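Type III secretion system effector protein ExoU (Pseudomonas fluorescens, PDB 4QMK) acts as a patatin-like phospholipase A2 toxin that a C-terminal phosphatidylinositol 4,5-bisphosphate-binding domain brings to the host plasma membrane. Local coordinates at the interface of chains A and B. Numbering follows the deposited sequence. Chains: chain A/B, Type III secretion system effector protein ExoU.

Contact 1: the interface of chains A and B. Residues chain A 155, 158-160, 636; chain B 144, 148, 173-174.
This largely apolar patch belongs to a two-fold interface between the two copies of ExoU in the deposited assembly, with the indole of B:Trp144 set into a pocket on chain A; whether this dimer exists outside the crystal the structure alone does not show. The pocket is lined by A:Leu155, A:Ser158, A:Leu159, A:Pro160 and A:Phe636. At the rim of the indole, B:Trp144 NE1 donates to the A:Ser158 hydroxyl OG at 3.2 Å, a nearly straight bond (163° at H) with the oxygen in the ring plane. The same hydroxyl donates to the carbonyl O of A:Leu155 at 2.8 Å, a second bond that probably steadies the hydroxyl in its place beside the indole N-H; chi1 of 72° sets OG between the backbone N and carbonyl carbon of A:Ser158. One face of the indole receives A:Pro160 CD near its rim, 3.9 Å from B:Trp144 CD1, beside B:Leu174 CD2 from its own chain. B:Ala148 CB lies against the opposite face. A:Leu159 runs alongside the indole in the same direction, its CD2 methyl 3.6 Å from B:Trp144 CZ2, while its other methyl, CD1, meets B:Leu173 CD2 at 4.0 Å. A:Phe636 crosses the indole side chain at about a right angle and brings CZ to 4.0 Å from B:Trp144 CD1. In the fold, B:Trp144 projects from helix 140-157 and B:Leu173 ends helix 166-173, whereas A:Ser158, A:Leu159 and A:Pro160 form the turn leaving helix 140-157, joined by A:Phe636 from a loop near the C-terminal end.

Contact 2: the interface of chains A and B. Residues chain A 140, 144, 174; chain B 159-160.
Helix 140-157 of chain A and the loop just after helix 166-173 form one side of this contact, and the other is the Leu-Pro turn that follows helix 140-157 in chain B. B:Pro160 wedges between A:Trp144, A:Leu174 and A:Pro140. Its CD methylene sits over a face of the indole, 3.9 Å from the centroid of the five-membered ring, making a CH-pi contact. A:Leu174 CD2 lies over the same face, toward the rim, and also reaches B:Pro160 CG at 3.8 Å, so leucine and proline share one side of the indole and touch each other. The isobutyl group of B:Leu159 runs alongside the indole, pointing the same way, and its CD2 methyl comes to 3.4 Å from A:Trp144 CZ2. With CG anti to the backbone N (chi1 -180°), A:Trp144 extends its indole from the helix toward chain B, and chi2 of 84° presents a face to the proline. Farther along the pyrrolidine, B:Pro160 CB meets CB of A:Pro140, the first residue of the helix, at 4.1 Å. The proline ring crosses the side chains of both A:Trp144 and A:Leu174 at about right angles, making contact through its ring methylenes. The contacts described here are apolar and bring the two patatin-like regions together in this assembly.

Contact 1: the interface of chains A and B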
loop_
_atom_site.group_PDB
_atom_site.type_symbol
_atom_site.label_atom_id
_atom_site.label_comp_id
_atom_site.label_asym_id
_atom_site.label_seq_id
_atom_site.Cartn_x
_atom_site.Cartn_y
_atom_site.Cartn_z
ATOM N N LEU A 155 7.949 -15.982 10.914
ATOM C CA LEU A 155 7.982 -15.366 9.618
ATOM C C LEU A 155 8.673 -14.024 9.648
ATOM O O LEU A 155 9.704 -13.832 8.988
ATOM C CB LEU A 155 6.582 -15.243 9.073
ATOM C CG LEU A 155 5.947 -16.551 8.584
ATOM C CD1 LEU A 155 4.457 -16.335 8.406
ATOM C CD2 LEU A 155 6.546 -17.038 7.281
ATOM N N SER A 158 12.523 -13.824 10.463
ATOM C CA SER A 158 13.375 -14.604 9.559
ATOM C C SER A 158 13.547 -14.046 8.150
ATOM O O SER A 158 14.164 -14.688 7.327
ATOM C CB SER A 158 12.735 -15.976 9.365
ATOM O OG SER A 158 11.565 -15.864 8.559
ATOM N N LEU A 159 12.987 -12.883 7.867
ATOM C CA LEU A 159 13.023 -12.334 6.526
ATOM C C LEU A 159 14.464 -11.961 5.983
ATOM O O LEU A 159 15.284 -11.332 6.658
ATOM C CB LEU A 159 12.081 -11.135 6.460
ATOM C CG LEU A 159 10.615 -11.445 6.830
ATOM C CD1 LEU A 159 9.788 -10.199 6.706
ATOM C CD2 LEU A 159 10.032 -12.513 5.935
ATOM N N PRO A 160 14.762 -12.364 4.741
ATOM C CA PRO A 160 16.062 -12.012 4.182
ATOM C C PRO A 160 16.297 -10.504 4.237
ATOM O O PRO A 160 17.412 -10.052 4.476
ATOM C CB PRO A 160 15.967 -12.485 2.738
ATOM C CG PRO A 160 14.491 -12.572 2.433
ATOM C CD PRO A 160 13.828 -12.903 3.732
ATOM N N PHE A 636 13.706 -21.265 12.099
ATOM C CA PHE A 636 13.895 -19.924 12.667
ATOM C C PHE A 636 13.894 -19.823 14.203
ATOM O O PHE A 636 13.104 -19.063 14.788
ATOM C CB PHE A 636 12.886 -18.936 12.044
ATOM C CG PHE A 636 12.797 -19.038 10.546
ATOM C CD1 PHE A 636 13.934 -18.850 9.756
ATOM C CD2 PHE A 636 11.587 -19.332 9.923
ATOM C CE1 PHE A 636 13.857 -18.948 8.368
ATOM C CE2 PHE A 636 11.503 -19.435 8.538
ATOM C CZ PHE A 636 12.636 -19.236 7.758
ATOM N N TRP B 144 14.825 -18.765 1.481
ATOM C CA TRP B 144 13.789 -18.474 2.442
ATOM C C TRP B 144 12.470 -19.140 2.049
ATOM O O TRP B 144 11.750 -19.638 2.896
ATOM C CB TRP B 144 13.588 -16.956 2.558
ATOM C CG TRP B 144 12.528 -16.579 3.529
ATOM C CD1 TRP B 144 12.665 -16.453 4.835
ATOM C CD2 TRP B 144 11.145 -16.322 3.231
ATOM N NE1 TRP B 144 11.454 -16.120 5.413
ATOM C CE2 TRP B 144 10.508 -16.041 4.431
ATOM C CE3 TRP B 144 10.398 -16.316 2.060
ATOM C CZ2 TRP B 144 9.146 -15.740 4.514
ATOM C CZ3 TRP B 144 9.029 -15.999 2.134
ATOM C CH2 TRP B 144 8.425 -15.728 3.362
ATOM N N ALA B 148 10.431 -21.487 4.655
ATOM C CA ALA B 148 9.245 -20.840 5.184
ATOM C C ALA B 148 7.937 -21.363 4.614
ATOM O O ALA B 148 6.878 -20.982 5.098
ATOM C CB ALA B 148 9.354 -19.336 4.940
ATOM N N LEU B 173 6.066 -9.648 2.518
ATOM C CA LEU B 173 7.182 -10.348 3.239
ATOM C C LEU B 173 8.518 -10.288 2.509
ATOM O O LEU B 173 9.558 -10.393 3.113
ATOM C CB LEU B 173 6.866 -11.813 3.473
ATOM C CG LEU B 173 5.748 -12.054 4.439
ATOM C CD1 LEU B 173 5.528 -13.538 4.626
ATOM C CD2 LEU B 173 6.058 -11.379 5.757
ATOM N N LEU B 174 8.477 -10.153 1.194
ATOM C CA LEU B 174 9.698 -10.153 0.400
ATOM C C LEU B 174 9.823 -8.911 -0.484
ATOM O O LEU B 174 9.929 -9.029 -1.695
ATOM C CB LEU B 174 9.719 -11.401 -0.486
ATOM C CG LEU B 174 9.745 -12.736 0.222
ATOM C CD1 LEU B 174 9.706 -13.855 -0.804
ATOM C CD2 LEU B 174 10.977 -12.862 1.076
#

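Contact 2: the interface of chains A and B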
loop_
_atom_site.group_PDB
_atom_site.type_symbol
_atom_site.label_atom_id
_atom_site.label_comp_id
_atom_site.label_asym_id
_atom_site.label_seq_id
_atom_site.Cartn_x
_atom_site.Cartn_y
_atom_site.Cartn_z
ATOM N N PRO A 140 -13.567 -13.381 16.247
ATOM C CA PRO A 140 -12.574 -14.120 15.427
ATOM C C PRO A 140 -11.168 -13.503 15.291
ATOM O O PRO A 140 -10.185 -14.223 15.410
ATOM C CB PRO A 140 -13.256 -14.234 14.047
ATOM C CG PRO A 140 -14.686 -13.846 14.266
ATOM C CD PRO A 140 -14.696 -12.903 15.428
ATOM N N TRP A 144 -7.919 -15.358 16.336
ATOM C CA TRP A 144 -6.880 -15.672 15.388
ATOM C C TRP A 144 -5.500 -15.257 15.894
ATOM O O TRP A 144 -4.506 -15.967 15.666
ATOM C CB TRP A 144 -7.152 -15.001 14.059
ATOM C CG TRP A 144 -6.119 -15.300 13.065
ATOM C CD1 TRP A 144 -6.047 -16.397 12.275
ATOM C CD2 TRP A 144 -4.998 -14.490 12.741
ATOM N NE1 TRP A 144 -4.931 -16.332 11.463
ATOM C CE2 TRP A 144 -4.271 -15.163 11.730
ATOM C CE3 TRP A 144 -4.547 -13.260 13.189
ATOM C CZ2 TRP A 144 -3.110 -14.642 11.160
ATOM C CZ3 TRP A 144 -3.370 -12.739 12.632
ATOM C CH2 TRP A 144 -2.666 -13.438 11.631
ATOM N N LEU A 174 -5.016 -8.991 8.287
ATOM C CA LEU A 174 -6.274 -8.727 8.978
ATOM C C LEU A 174 -6.954 -7.458 8.505
ATOM O O LEU A 174 -7.221 -6.593 9.306
ATOM C CB LEU A 174 -6.022 -8.618 10.486
ATOM C CG LEU A 174 -5.463 -9.859 11.180
ATOM C CD1 LEU A 174 -5.223 -9.535 12.637
ATOM C CD2 LEU A 174 -6.422 -11.013 11.060
ATOM N N LEU B 159 -6.751 -17.740 8.178
ATOM C CA LEU B 159 -7.272 -16.380 8.328
ATOM C C LEU B 159 -8.813 -16.238 8.522
ATOM O O LEU B 159 -9.588 -16.896 7.852
ATOM C CB LEU B 159 -6.802 -15.538 7.125
ATOM C CG LEU B 159 -5.284 -15.467 6.921
ATOM C CD1 LEU B 159 -4.933 -14.597 5.754
ATOM C CD2 LEU B 159 -4.590 -14.914 8.147
ATOM N N PRO B 160 -9.252 -15.350 9.440
ATOM C CA PRO B 160 -10.684 -15.106 9.669
ATOM C C PRO B 160 -11.401 -14.537 8.433
ATOM O O PRO B 160 -12.608 -14.703 8.270
ATOM C CB PRO B 160 -10.694 -14.071 10.809
ATOM C CG PRO B 160 -9.375 -13.397 10.733
ATOM C CD PRO B 160 -8.407 -14.440 10.238
#

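Contact 1 and contact 2 lie about 21 Å apart, measured between the centres of their C-alpha atoms, and are symmetry-related parts of one two-fold interface. Trp144, Leu159, Pro160 and Leu174 occur in both with the chains exchanged, so each copy offers a tryptophan and also receives one. Contact 1 takes in Phe636 from the C-terminal part of the chain, whereas contact 2 takes in Pro140 at the start of helix 140-157. This reciprocal exchange between helix 140-157 and the turn after it contributes to the relative placement of the two molecules in the deposited assembly, though it does not by itself establish a dimer in solution.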